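Local coordinates for Two-component system sensor histidine kinase (PDB 3OTT), which probably senses saccharides through the extracellular part of a membrane histidine kinase, two beta-propellers and a beta-sandwich, and relays the signal by phosphorylation, at residues G118-L123 / T147-I152; N141-N146 / I159-Y164; T436-I441 / G471-Q476; W486-N491 / K517-L522; Q274-N279 / I292-D297. All coordinates share one frame; numbering follows the deposited sequence.

Overall arrangement
Along the chain the contacts come as interactions 1 and 2, whose segments alternate, then 5, 3 and 4. Interactions 1, 2 and 5 belong to the first seven-bladed beta-propeller, 3 and 4 to the second. Interactions 1 and 2, centres about 7 Å apart, share the sheet of strands 148-153 and 159-163; interactions 3 and 4, centres about 11 Å apart, share that of strands 474-479 and 485-489. Interaction 5, in the blade closing the ring, has its centre about 26 Å from that of interaction 1; about 69 Å separates those of 1 and 3. Contacts 1, 3 and 4 join successive blades; 2 and 5 tie an entry loop to its own blade, holding the extracellular propellers together.

Interaction 1: residues G118-L123 / T147-I152; sequences GALNGL and TIYSII
A119 and L120 each offer a backbone carbonyl to residues 147-152, across the joint between two successive blades of a beta-propeller. Residues 118-123 make the turn between strands 114-119 and 122-127 of one blade; residues 148-152 belong to the first strand of the next. I148 N donates to A119 O over 3.0 Å in an almost straight bond (175°), the donor tilted 30° from the carbonyl plane. The T147 hydroxyl serves the neighbouring carbonyl: OG1, anti to the carbonyl carbon (chi1 -60°), donates to L120 O at 2.6 Å. T147 CA adds a CA-H...O contact to the same oxygen, and T147 CG2 runs alongside L120 CD2. Several other donors have partners close by: A119 N closes the turn on G122 O (2.9 Å), and I151 N is hydrogen-bonded to T107 OG1 of the preceding blade. Beside these bonds I148 is buried against the turn, its CB 3.6 Å from G118 CA. I148 CG1 packs on the returning strand, 3.6 Å from G122 O and 3.9 Å from L123 CB.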
# COMPACT_ATOMS: atom_id res chain seq x y z
N GLY B 118 -30.50 4.11 1.75
CA GLY B 118 -31.47 4.48 2.76
C GLY B 118 -32.51 5.45 2.20
O GLY B 118 -32.17 6.48 1.59
N ALA B 119 -33.78 5.17 2.49
CA ALA B 119 -34.89 5.93 1.93
C ALA B 119 -35.91 6.33 3.00
O ALA B 119 -35.83 5.89 4.15
CB ALA B 119 -35.57 5.11 0.79
N LEU B 120 -36.86 7.17 2.63
CA LEU B 120 -37.87 7.63 3.56
C LEU B 120 -38.71 6.48 4.05
O LEU B 120 -39.24 6.57 5.18
CB LEU B 120 -38.77 8.70 2.93
CG LEU B 120 -38.20 10.13 2.94
CD1 LEU B 120 -39.31 11.17 2.68
CD2 LEU B 120 -37.43 10.47 4.25
N ASN B 121 -38.88 5.44 3.22
CA ASN B 121 -39.59 4.24 3.69
C ASN B 121 -38.94 2.87 3.52
O ASN B 121 -39.61 1.91 3.24
CB ASN B 121 -41.09 4.24 3.25
CG ASN B 121 -42.02 3.37 4.22
OD1 ASN B 121 -42.68 2.40 3.80
ND2 ASN B 121 -42.04 3.73 5.50
N GLY B 122 -37.62 2.77 3.71
CA GLY B 122 -36.95 1.48 3.80
C GLY B 122 -35.44 1.58 3.58
O GLY B 122 -34.90 2.62 3.15
N LEU B 123 -34.76 0.48 3.91
CA LEU B 123 -33.35 0.33 3.78
C LEU B 123 -33.13 -0.81 2.82
O LEU B 123 -33.83 -1.85 2.90
CB LEU B 123 -32.70 -0.01 5.14
CG LEU B 123 -31.19 -0.30 5.19
CD1 LEU B 123 -30.35 0.97 4.87
CD2 LEU B 123 -30.76 -0.93 6.55
N THR B 147 -37.58 4.70 8.22
CA THR B 147 -37.06 5.98 7.72
C THR B 147 -35.57 6.16 8.01
O THR B 147 -35.19 6.40 9.16
CB THR B 147 -37.87 7.15 8.24
OG1 THR B 147 -39.21 6.99 7.78
CG2 THR B 147 -37.37 8.49 7.64
N ILE B 148 -34.74 6.08 6.97
CA ILE B 148 -33.29 6.10 7.05
C ILE B 148 -32.74 7.44 6.64
O ILE B 148 -33.06 7.91 5.53
CB ILE B 148 -32.69 5.06 6.07
CG1 ILE B 148 -33.41 3.72 6.18
CG2 ILE B 148 -31.18 4.88 6.31
CD1 ILE B 148 -33.44 3.10 7.61
N TYR B 149 -31.90 8.05 7.48
CA TYR B 149 -31.27 9.32 7.12
C TYR B 149 -29.77 9.25 6.84
O TYR B 149 -29.23 10.14 6.24
CB TYR B 149 -31.51 10.42 8.19
CG TYR B 149 -32.94 10.78 8.36
CD1 TYR B 149 -33.74 11.14 7.24
CD2 TYR B 149 -33.51 10.81 9.60
CE1 TYR B 149 -35.05 11.51 7.39
CE2 TYR B 149 -34.82 11.14 9.77
CZ TYR B 149 -35.60 11.51 8.66
OH TYR B 149 -36.92 11.83 8.85
N SER B 150 -29.09 8.26 7.38
CA SER B 150 -27.64 8.23 7.29
C SER B 150 -27.16 6.81 7.39
O SER B 150 -27.66 6.03 8.19
CB SER B 150 -27.01 9.03 8.43
OG SER B 150 -25.59 9.13 8.16
N ILE B 151 -26.25 6.46 6.50
CA ILE B 151 -25.58 5.19 6.54
C ILE B 151 -24.11 5.29 6.19
O ILE B 151 -23.76 6.07 5.27
CB ILE B 151 -26.32 3.97 5.88
CG1 ILE B 151 -25.32 3.05 5.25
CG2 ILE B 151 -27.40 4.32 4.92
CD1 ILE B 151 -25.84 1.73 5.09
N ILE B 152 -23.28 4.60 6.99
CA ILE B 152 -21.83 4.56 6.77
C ILE B 152 -21.22 3.19 6.91
O ILE B 152 -21.71 2.32 7.65
CB ILE B 152 -21.00 5.55 7.69
CG1 ILE B 152 -21.21 5.21 9.15
CG2 ILE B 152 -21.23 7.06 7.31
CD1 ILE B 152 -20.11 5.74 10.09

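Interaction 2: residues N141-N146 / I159-Y164; sequences NGLPNN and IYVGTY
N145 lays its side-chain amide across the start of Y164, without a hydrogen bond between them. Its CG is anti to the backbone N (chi1 -168°); from there ND2 comes to the edge of the Y164 ring, near its plane, 3.5 Å from CD1, and OD1 touches Y164 CB, also at 3.5 Å. Amide and ring planes stand 55° apart. The polar duty of OD1 lies nearer to hand, as it accepts from T147 N. T163 packs beside it: its OG1 approaches N145 CB at 3.8 Å and P144 CG at 3.9 Å, while its CG2 lies 3.8 Å from N145 O. The hydroxyl is hydrogen-bonded to N165 N and G166 O, just after the strand, where the chain turns into strand 166-171. Farther along, L143 CD2 reaches V161 CG1 at 4.5 Å, an apolar touch extended by C168 and F177. This is a beta-propeller blade, and residues 142-146 are the link that enters it. The link leaves helix 138-141 at G142, passes over strand 159-163, the second of the blade, and turns into strand 148-153, the first, with strands 166-171 and 176-180 completing the sheet.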
# COMPACT_ATOMS: atom_id res chain seq x y z
N ASN B 141 -36.01 -7.58 10.26
CA ASN B 141 -34.59 -7.36 10.59
C ASN B 141 -34.29 -6.62 11.92
O ASN B 141 -33.12 -6.51 12.31
CB ASN B 141 -33.83 -6.78 9.39
CG ASN B 141 -34.17 -7.49 8.06
OD1 ASN B 141 -35.19 -7.20 7.41
ND2 ASN B 141 -33.29 -8.42 7.65
N GLY B 142 -35.32 -6.17 12.63
CA GLY B 142 -35.16 -5.44 13.91
C GLY B 142 -34.66 -4.02 13.70
O GLY B 142 -34.01 -3.44 14.59
N LEU B 143 -34.92 -3.43 12.54
CA LEU B 143 -34.61 -2.00 12.38
C LEU B 143 -35.43 -1.18 13.37
O LEU B 143 -36.57 -1.53 13.65
CB LEU B 143 -34.90 -1.55 10.96
CG LEU B 143 -33.80 -1.75 9.92
CD1 LEU B 143 -34.33 -1.20 8.62
CD2 LEU B 143 -32.52 -1.01 10.35
N PRO B 144 -34.85 -0.10 13.94
CA PRO B 144 -35.71 0.64 14.89
C PRO B 144 -36.83 1.42 14.15
O PRO B 144 -37.91 1.64 14.70
CB PRO B 144 -34.73 1.55 15.67
CG PRO B 144 -33.47 1.57 14.85
CD PRO B 144 -33.45 0.33 14.00
N ASN B 145 -36.59 1.77 12.88
CA ASN B 145 -37.55 2.53 12.07
C ASN B 145 -37.15 2.29 10.59
O ASN B 145 -36.03 1.91 10.33
CB ASN B 145 -37.55 4.00 12.53
CG ASN B 145 -38.71 4.82 11.96
OD1 ASN B 145 -38.67 5.21 10.79
ND2 ASN B 145 -39.73 5.10 12.78
N ASN B 146 -38.09 2.40 9.65
CA ASN B 146 -37.84 2.26 8.20
C ASN B 146 -37.45 3.57 7.52
O ASN B 146 -37.06 3.55 6.37
CB ASN B 146 -39.10 1.72 7.49
CG ASN B 146 -39.46 0.29 7.96
OD1 ASN B 146 -38.58 -0.61 8.03
ND2 ASN B 146 -40.74 0.09 8.32
N ILE B 159 -21.52 -1.80 9.36
CA ILE B 159 -22.50 -0.90 8.78
C ILE B 159 -23.35 -0.27 9.86
O ILE B 159 -24.06 -0.98 10.58
CB ILE B 159 -23.41 -1.60 7.76
CG1 ILE B 159 -22.61 -2.32 6.66
CG2 ILE B 159 -24.44 -0.68 7.23
CD1 ILE B 159 -21.87 -1.40 5.68
N TYR B 160 -23.31 1.08 9.90
CA TYR B 160 -24.04 1.87 10.87
C TYR B 160 -25.19 2.55 10.19
O TYR B 160 -25.01 3.15 9.15
CB TYR B 160 -23.12 2.88 11.59
CG TYR B 160 -22.18 2.22 12.59
CD1 TYR B 160 -20.96 1.76 12.19
CD2 TYR B 160 -22.55 2.06 13.93
CE1 TYR B 160 -20.08 1.19 13.08
CE2 TYR B 160 -21.69 1.44 14.84
CZ TYR B 160 -20.46 0.98 14.39
OH TYR B 160 -19.59 0.37 15.24
N VAL B 161 -26.39 2.49 10.76
CA VAL B 161 -27.60 3.02 10.11
C VAL B 161 -28.32 3.97 11.08
O VAL B 161 -28.81 3.55 12.14
CB VAL B 161 -28.56 1.86 9.71
CG1 VAL B 161 -29.90 2.39 9.09
CG2 VAL B 161 -27.84 0.91 8.83
N GLY B 162 -28.39 5.26 10.71
CA GLY B 162 -29.09 6.28 11.48
C GLY B 162 -30.49 6.48 10.92
O GLY B 162 -30.68 6.70 9.72
N THR B 163 -31.49 6.45 11.79
CA THR B 163 -32.87 6.46 11.39
C THR B 163 -33.66 7.57 12.09
O THR B 163 -33.13 8.32 12.89
CB THR B 163 -33.60 5.10 11.69
OG1 THR B 163 -33.95 4.99 13.08
CG2 THR B 163 -32.83 3.84 11.16
N TYR B 164 -34.94 7.65 11.74
CA TYR B 164 -35.90 8.52 12.40
C TYR B 164 -35.92 8.22 13.92
O TYR B 164 -36.11 9.13 14.72
CB TYR B 164 -37.28 8.28 11.77
CG TYR B 164 -38.35 9.12 12.33
CD1 TYR B 164 -39.39 8.57 13.07
CD2 TYR B 164 -38.34 10.49 12.15
CE1 TYR B 164 -40.36 9.34 13.62
CE2 TYR B 164 -39.33 11.28 12.71
CZ TYR B 164 -40.34 10.69 13.44
OH TYR B 164 -41.35 11.50 13.98

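Interaction 3: residues T436-I441 / G471-Q476; sequences TCLGGI and GMFINQ
T436 O and M472 O carry the backbone bonds here: I474 N donates to T436 O at 3.0 Å (162°), and M472 O accepts from the loop 437-440. In this propeller the loop joins strands 431-436 and 441-445 of one blade, and residues 471-476 lead into strand 474-479, the first of the next, so the bonds stitch neighbouring blades together at a turn. M472 O takes G440 N in its carbonyl plane, on a lone pair, at 3.2 Å; L438 N adds a weak, strongly bent bond to the same oxygen. The loop also ties itself back through T436 N to G440 O. M472 curls over the glycines, its chain bent at both chi2 (-61°) and chi3 (-76°), which carries CE to 3.4 Å from G439 C. The same methyl, M472 CE, is also 3.3 Å from G440 N. F473 packs beside the other arm of the loop, C437-L438: C437 SG lies in the plane of its ring, at the edge, a cysteine sulfur-aromatic contact, and the L438 side chain crosses that of F473 at a slant, CD2 near CE1. This corner also packs against the second subunit, where E98 of that subunit touches L438 and F473. On the buried side I441 and I474 cross at about a right angle, CG1 to CG2. Beside them the other branch of I474 reaches the turn, its CD1 3.8 Å from G440 CA.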
# COMPACT_ATOMS: atom_id res chain seq x y z
N THR B 436 35.43 7.51 4.67
CA THR B 436 34.96 6.31 5.30
C THR B 436 34.77 6.45 6.86
O THR B 436 35.33 7.33 7.49
CB THR B 436 36.03 5.26 4.95
OG1 THR B 436 35.87 4.89 3.57
CG2 THR B 436 35.90 4.08 5.72
N CYS B 437 34.03 5.55 7.47
CA CYS B 437 34.14 5.33 8.89
C CYS B 437 35.19 4.21 9.03
O CYS B 437 35.16 3.21 8.28
CB CYS B 437 32.77 4.91 9.45
SG CYS B 437 32.74 4.29 11.18
N LEU B 438 36.16 4.39 9.92
CA LEU B 438 37.19 3.36 10.21
C LEU B 438 38.37 3.23 9.23
O LEU B 438 39.45 2.80 9.64
CB LEU B 438 36.62 1.95 10.45
CG LEU B 438 35.81 1.61 11.72
CD1 LEU B 438 35.37 0.12 11.53
CD2 LEU B 438 36.58 1.77 13.02
N GLY B 439 38.20 3.63 7.97
CA GLY B 439 39.34 3.56 7.05
C GLY B 439 39.92 4.90 6.62
O GLY B 439 40.67 4.98 5.66
N GLY B 440 39.60 5.98 7.30
CA GLY B 440 40.08 7.27 6.82
C GLY B 440 39.56 7.69 5.44
O GLY B 440 38.40 7.44 5.12
N ILE B 441 40.42 8.37 4.67
CA ILE B 441 40.07 8.79 3.30
C ILE B 441 40.90 8.04 2.23
O ILE B 441 42.11 7.82 2.35
CB ILE B 441 40.30 10.33 3.12
CG1 ILE B 441 39.41 11.15 4.08
CG2 ILE B 441 40.08 10.76 1.65
CD1 ILE B 441 40.03 12.57 4.41
N GLY B 471 41.79 11.67 13.05
CA GLY B 471 40.92 10.53 13.38
C GLY B 471 40.57 9.69 12.16
O GLY B 471 40.95 10.03 11.03
N MET B 472 39.82 8.60 12.36
CA MET B 472 39.56 7.63 11.29
C MET B 472 38.10 7.63 10.83
O MET B 472 37.79 7.03 9.77
CB MET B 472 40.01 6.23 11.69
CG MET B 472 41.55 6.07 11.77
SD MET B 472 42.37 6.39 10.17
CE MET B 472 42.03 4.94 9.24
N PHE B 473 37.24 8.31 11.60
CA PHE B 473 35.82 8.49 11.28
C PHE B 473 35.55 9.82 10.61
O PHE B 473 35.45 10.90 11.27
CB PHE B 473 34.91 8.31 12.49
CG PHE B 473 35.51 7.42 13.53
CD1 PHE B 473 35.14 6.07 13.61
CD2 PHE B 473 36.51 7.91 14.38
CE1 PHE B 473 35.72 5.22 14.55
CE2 PHE B 473 37.11 7.08 15.32
CZ PHE B 473 36.70 5.72 15.42
N ILE B 474 35.39 9.73 9.31
CA ILE B 474 35.27 10.93 8.51
C ILE B 474 33.86 11.06 7.92
O ILE B 474 33.37 10.15 7.26
CB ILE B 474 36.38 10.97 7.48
CG1 ILE B 474 37.70 11.27 8.21
CG2 ILE B 474 36.25 12.20 6.63
CD1 ILE B 474 38.51 10.20 8.56
N ASN B 475 33.18 12.17 8.23
CA ASN B 475 31.82 12.38 7.78
C ASN B 475 31.70 12.94 6.36
O ASN B 475 30.90 12.44 5.62
CB ASN B 475 30.97 13.24 8.76
CG ASN B 475 30.36 12.41 9.97
OD1 ASN B 475 31.01 11.54 10.57
ND2 ASN B 475 29.11 12.73 10.34
N GLN B 476 32.41 14.03 6.03
CA GLN B 476 32.29 14.79 4.76
C GLN B 476 33.65 15.41 4.39
O GLN B 476 34.41 15.89 5.25
CB GLN B 476 31.36 16.00 4.89
CG GLN B 476 29.89 15.72 4.87
CD GLN B 476 29.12 16.57 5.89
OE1 GLN B 476 29.33 16.45 7.08
NE2 GLN B 476 28.23 17.39 5.42

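Interaction 4: residues W486-N491 / K517-L522; sequences WVLLYN and KSPNYL
L488 sets CG anti to the backbone N (chi1 -178°), which brings that atom to 4.1 Å from the backbone N of Y521, between two blades of the second propeller. Strand 486-489 is the second of its blade and strand 519-522 the first of the next; the short segments run at 140° to each other with axes 7.0 Å apart at closest, and no direct hydrogen bond joins them. Most of the direct contact is apolar. L488 CB meets L522 CB at 3.9 Å, and L488 CD2 lies 3.6 Å from P519 CB, tucked against a classic beta bulge in which N520 and Y521 face a single residue of strand 530-534. L522 CD1 reaches back to W486 CB at 4.4 Å, while the W486 indole leads away and gives its NE1 hydrogen to D480. At the other end a water donates to P519 O at 2.9 Å; it also approaches L489 O, but so closely that this second link is doubtful. Nearby N491 turns its amide toward S518, whose hydroxyl is hydrogen-bonded to N492 O. Towards N491 that hydroxyl makes no bond: S518 OG stays 3.6 Å from N491 OD1.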
# COMPACT_ATOMS: atom_id res chain seq x y z
N TRP B 486 38.80 19.91 2.54
CA TRP B 486 38.44 20.17 3.92
C TRP B 486 37.63 18.98 4.41
O TRP B 486 36.83 18.41 3.65
CB TRP B 486 37.63 21.47 4.07
CG TRP B 486 38.42 22.70 3.71
CD1 TRP B 486 38.62 23.20 2.46
CD2 TRP B 486 39.12 23.54 4.60
NE1 TRP B 486 39.41 24.30 2.51
CE2 TRP B 486 39.74 24.54 3.81
CE3 TRP B 486 39.31 23.54 5.98
CZ2 TRP B 486 40.53 25.56 4.37
CZ3 TRP B 486 40.10 24.55 6.55
CH2 TRP B 486 40.69 25.56 5.75
N VAL B 487 37.85 18.64 5.67
CA VAL B 487 37.48 17.33 6.18
C VAL B 487 36.72 17.49 7.50
O VAL B 487 37.25 18.08 8.46
CB VAL B 487 38.73 16.55 6.50
CG1 VAL B 487 38.36 15.18 7.11
CG2 VAL B 487 39.58 16.42 5.27
N LEU B 488 35.49 17.01 7.53
CA LEU B 488 34.70 16.95 8.76
C LEU B 488 34.85 15.54 9.39
O LEU B 488 34.56 14.53 8.73
CB LEU B 488 33.26 17.31 8.41
CG LEU B 488 32.15 17.41 9.48
CD1 LEU B 488 31.92 16.04 10.07
CD2 LEU B 488 32.41 18.44 10.65
N LEU B 489 35.39 15.47 10.62
CA LEU B 489 35.51 14.22 11.39
C LEU B 489 34.41 14.07 12.45
O LEU B 489 33.92 15.04 12.95
CB LEU B 489 36.91 14.05 12.05
CG LEU B 489 38.05 14.22 11.02
CD1 LEU B 489 38.50 15.70 10.89
CD2 LEU B 489 39.21 13.33 11.28
N TYR B 490 34.02 12.84 12.77
CA TYR B 490 32.95 12.60 13.74
C TYR B 490 33.47 12.95 15.15
O TYR B 490 34.58 12.52 15.56
CB TYR B 490 32.49 11.14 13.63
CG TYR B 490 31.47 10.68 14.68
CD1 TYR B 490 30.11 11.07 14.59
CD2 TYR B 490 31.85 9.85 15.77
CE1 TYR B 490 29.15 10.65 15.54
CE2 TYR B 490 30.88 9.43 16.75
CZ TYR B 490 29.54 9.82 16.60
OH TYR B 490 28.58 9.43 17.53
N ASN B 491 32.69 13.73 15.89
CA ASN B 491 33.00 14.07 17.33
C ASN B 491 34.49 14.32 17.62
O ASN B 491 35.14 13.63 18.38
CB ASN B 491 32.36 13.07 18.34
CG ASN B 491 32.30 13.65 19.79
OD1 ASN B 491 31.97 14.84 19.99
ND2 ASN B 491 32.64 12.82 20.79
N LYS B 517 30.89 22.86 21.04
CA LYS B 517 30.85 23.37 19.67
C LYS B 517 31.55 22.45 18.67
O LYS B 517 32.00 22.89 17.62
CB LYS B 517 31.32 24.83 19.61
CG LYS B 517 30.31 25.76 20.24
CD LYS B 517 30.87 27.11 20.50
CE LYS B 517 30.91 27.92 19.24
NZ LYS B 517 30.70 29.36 19.55
N SER B 518 31.67 21.18 19.04
CA SER B 518 32.20 20.16 18.15
C SER B 518 31.37 20.10 16.85
O SER B 518 30.16 19.99 16.91
CB SER B 518 32.21 18.81 18.85
OG SER B 518 32.60 17.80 17.96
N PRO B 519 32.02 20.21 15.70
CA PRO B 519 31.31 20.33 14.40
C PRO B 519 30.68 19.04 13.97
O PRO B 519 31.21 17.99 14.27
CB PRO B 519 32.42 20.71 13.39
CG PRO B 519 33.74 20.40 14.05
CD PRO B 519 33.51 20.19 15.54
N ASN B 520 29.58 19.12 13.24
CA ASN B 520 28.99 17.92 12.71
C ASN B 520 28.39 18.13 11.32
O ASN B 520 27.69 17.28 10.83
CB ASN B 520 27.92 17.35 13.66
CG ASN B 520 26.61 18.14 13.59
OD1 ASN B 520 26.64 19.38 13.63
ND2 ASN B 520 25.47 17.44 13.42
N TYR B 521 28.70 19.25 10.66
CA TYR B 521 28.23 19.47 9.33
C TYR B 521 29.13 20.41 8.59
O TYR B 521 29.59 21.41 9.15
CB TYR B 521 26.79 20.04 9.27
CG TYR B 521 26.07 19.56 8.02
CD1 TYR B 521 26.20 20.23 6.80
CD2 TYR B 521 25.26 18.40 8.04
CE1 TYR B 521 25.57 19.74 5.62
CE2 TYR B 521 24.62 17.93 6.90
CZ TYR B 521 24.77 18.59 5.68
OH TYR B 521 24.11 18.11 4.53
N LEU B 522 29.32 20.14 7.31
CA LEU B 522 30.21 20.95 6.49
C LEU B 522 29.72 21.13 5.05
O LEU B 522 29.20 20.21 4.48
CB LEU B 522 31.60 20.35 6.53
CG LEU B 522 32.95 20.98 6.14
CD1 LEU B 522 33.46 20.35 4.91
CD2 LEU B 522 33.11 22.51 6.12
O HOH W 1 33.79 16.71 14.76

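Interaction 5: residues Q274-N279 / I292-D297; sequences QSLTNN and IWLGTD
N278 and D297 lie side by side and point the same way, with the amide and carboxylate planes 37° apart. N278 OD1 comes within 3.1 Å of D297 CB, and D297 N gives the same oxygen a weak hydrogen bond, 3.4 Å long and bent to 129°. The stronger partner of N278 is I280, just beyond the loop, and D297 has its own in W282. Next along, T277 and T296 meet at a slant: T277 CG2 touches T296 OG1 at 3.3 Å, and N278 CB closes on the same oxygen at 3.4 Å. T296 OG1 sits in the crowded position between the backbone N and the carbonyl carbon (chi1 78°), where it also bonds Y298 N and G299 O. Residues 274-279 enter the last blade of the first beta-propeller, and strand 292-296 lies in its middle, between strands 281-286 and 300-303. Strand 13-15, from the N-terminal end of the chain, completes that sheet and so shuts the ring. T277 joins in this closure through the hydrogen bond between its OG1 and Y16 OH; the same OG1 is also bonded to Y298 O. Farther along the strand, L276 and L294 cross at about a right angle, CD1 against CD1 at 3.8 Å, with S301 touching both.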
# COMPACT_ATOMS: atom_id res chain seq x y z
N GLN B 274 -17.50 37.79 2.44
CA GLN B 274 -16.64 36.64 2.59
C GLN B 274 -17.02 35.75 3.79
O GLN B 274 -16.30 34.81 4.08
CB GLN B 274 -15.18 37.06 2.75
CG GLN B 274 -14.57 37.78 1.61
CD GLN B 274 -13.15 38.22 1.97
OE1 GLN B 274 -12.87 38.61 3.12
NE2 GLN B 274 -12.26 38.16 1.01
N SER B 275 -18.08 36.08 4.53
CA SER B 275 -18.48 35.20 5.63
C SER B 275 -19.23 34.01 5.07
O SER B 275 -19.54 33.98 3.87
CB SER B 275 -19.36 35.91 6.65
OG SER B 275 -20.60 36.17 6.06
N LEU B 276 -19.49 33.04 5.93
CA LEU B 276 -20.23 31.85 5.56
C LEU B 276 -21.46 32.34 4.84
O LEU B 276 -22.11 33.23 5.35
CB LEU B 276 -20.67 31.09 6.81
CG LEU B 276 -21.60 29.91 6.60
CD1 LEU B 276 -20.93 28.85 5.83
CD2 LEU B 276 -22.10 29.38 8.02
N THR B 277 -21.76 31.74 3.69
CA THR B 277 -22.84 32.23 2.80
C THR B 277 -24.23 32.08 3.43
O THR B 277 -25.08 32.95 3.29
CB THR B 277 -22.80 31.50 1.42
OG1 THR B 277 -23.66 32.17 0.52
CG2 THR B 277 -23.23 30.03 1.50
N ASN B 278 -24.47 30.96 4.13
CA ASN B 278 -25.75 30.78 4.80
C ASN B 278 -25.53 29.86 6.01
O ASN B 278 -24.59 29.05 6.00
CB ASN B 278 -26.74 30.16 3.79
CG ASN B 278 -28.10 29.87 4.38
OD1 ASN B 278 -28.39 28.73 4.74
ND2 ASN B 278 -28.97 30.87 4.40
N ASN B 279 -26.42 29.93 6.99
CA ASN B 279 -26.25 29.30 8.33
C ASN B 279 -26.73 27.86 8.31
O ASN B 279 -26.43 27.09 9.26
CB ASN B 279 -27.00 30.09 9.43
CG ASN B 279 -26.23 31.33 9.92
OD1 ASN B 279 -25.02 31.46 9.71
ND2 ASN B 279 -26.94 32.26 10.55
N ILE B 292 -12.32 22.44 2.27
CA ILE B 292 -13.64 22.13 2.84
C ILE B 292 -14.73 22.85 2.03
O ILE B 292 -14.73 24.07 1.95
CB ILE B 292 -13.71 22.74 4.22
CG1 ILE B 292 -12.59 22.16 5.12
CG2 ILE B 292 -15.08 22.60 4.84
CD1 ILE B 292 -12.49 20.61 5.12
N TRP B 293 -15.67 22.08 1.51
CA TRP B 293 -16.78 22.55 0.73
C TRP B 293 -17.99 22.51 1.66
O TRP B 293 -18.28 21.46 2.21
CB TRP B 293 -17.01 21.61 -0.52
CG TRP B 293 -15.81 21.62 -1.44
CD1 TRP B 293 -14.62 20.95 -1.29
CD2 TRP B 293 -15.65 22.45 -2.61
NE1 TRP B 293 -13.75 21.29 -2.29
CE2 TRP B 293 -14.36 22.21 -3.11
CE3 TRP B 293 -16.49 23.35 -3.28
CZ2 TRP B 293 -13.90 22.81 -4.30
CZ3 TRP B 293 -16.04 23.99 -4.42
CH2 TRP B 293 -14.76 23.70 -4.94
N LEU B 294 -18.70 23.62 1.80
CA LEU B 294 -19.95 23.67 2.61
C LEU B 294 -21.10 24.00 1.71
O LEU B 294 -21.12 25.06 1.05
CB LEU B 294 -19.88 24.74 3.73
CG LEU B 294 -18.55 24.77 4.47
CD1 LEU B 294 -18.32 26.14 5.15
CD2 LEU B 294 -18.61 23.65 5.53
N GLY B 295 -22.08 23.10 1.72
CA GLY B 295 -23.30 23.25 0.93
C GLY B 295 -24.44 23.64 1.85
O GLY B 295 -24.77 22.89 2.85
N THR B 296 -25.07 24.75 1.49
CA THR B 296 -25.95 25.42 2.36
C THR B 296 -27.27 25.67 1.65
O THR B 296 -27.48 25.28 0.50
CB THR B 296 -25.36 26.75 2.82
OG1 THR B 296 -25.53 27.68 1.76
CG2 THR B 296 -23.86 26.66 3.14
N ASP B 297 -28.18 26.27 2.41
CA ASP B 297 -29.46 26.62 1.95
C ASP B 297 -29.38 27.81 0.98
O ASP B 297 -30.36 28.12 0.35
CB ASP B 297 -30.35 27.01 3.15
CG ASP B 297 -31.74 26.48 3.01
OD1 ASP B 297 -31.89 25.31 2.62
OD2 ASP B 297 -32.70 27.24 3.27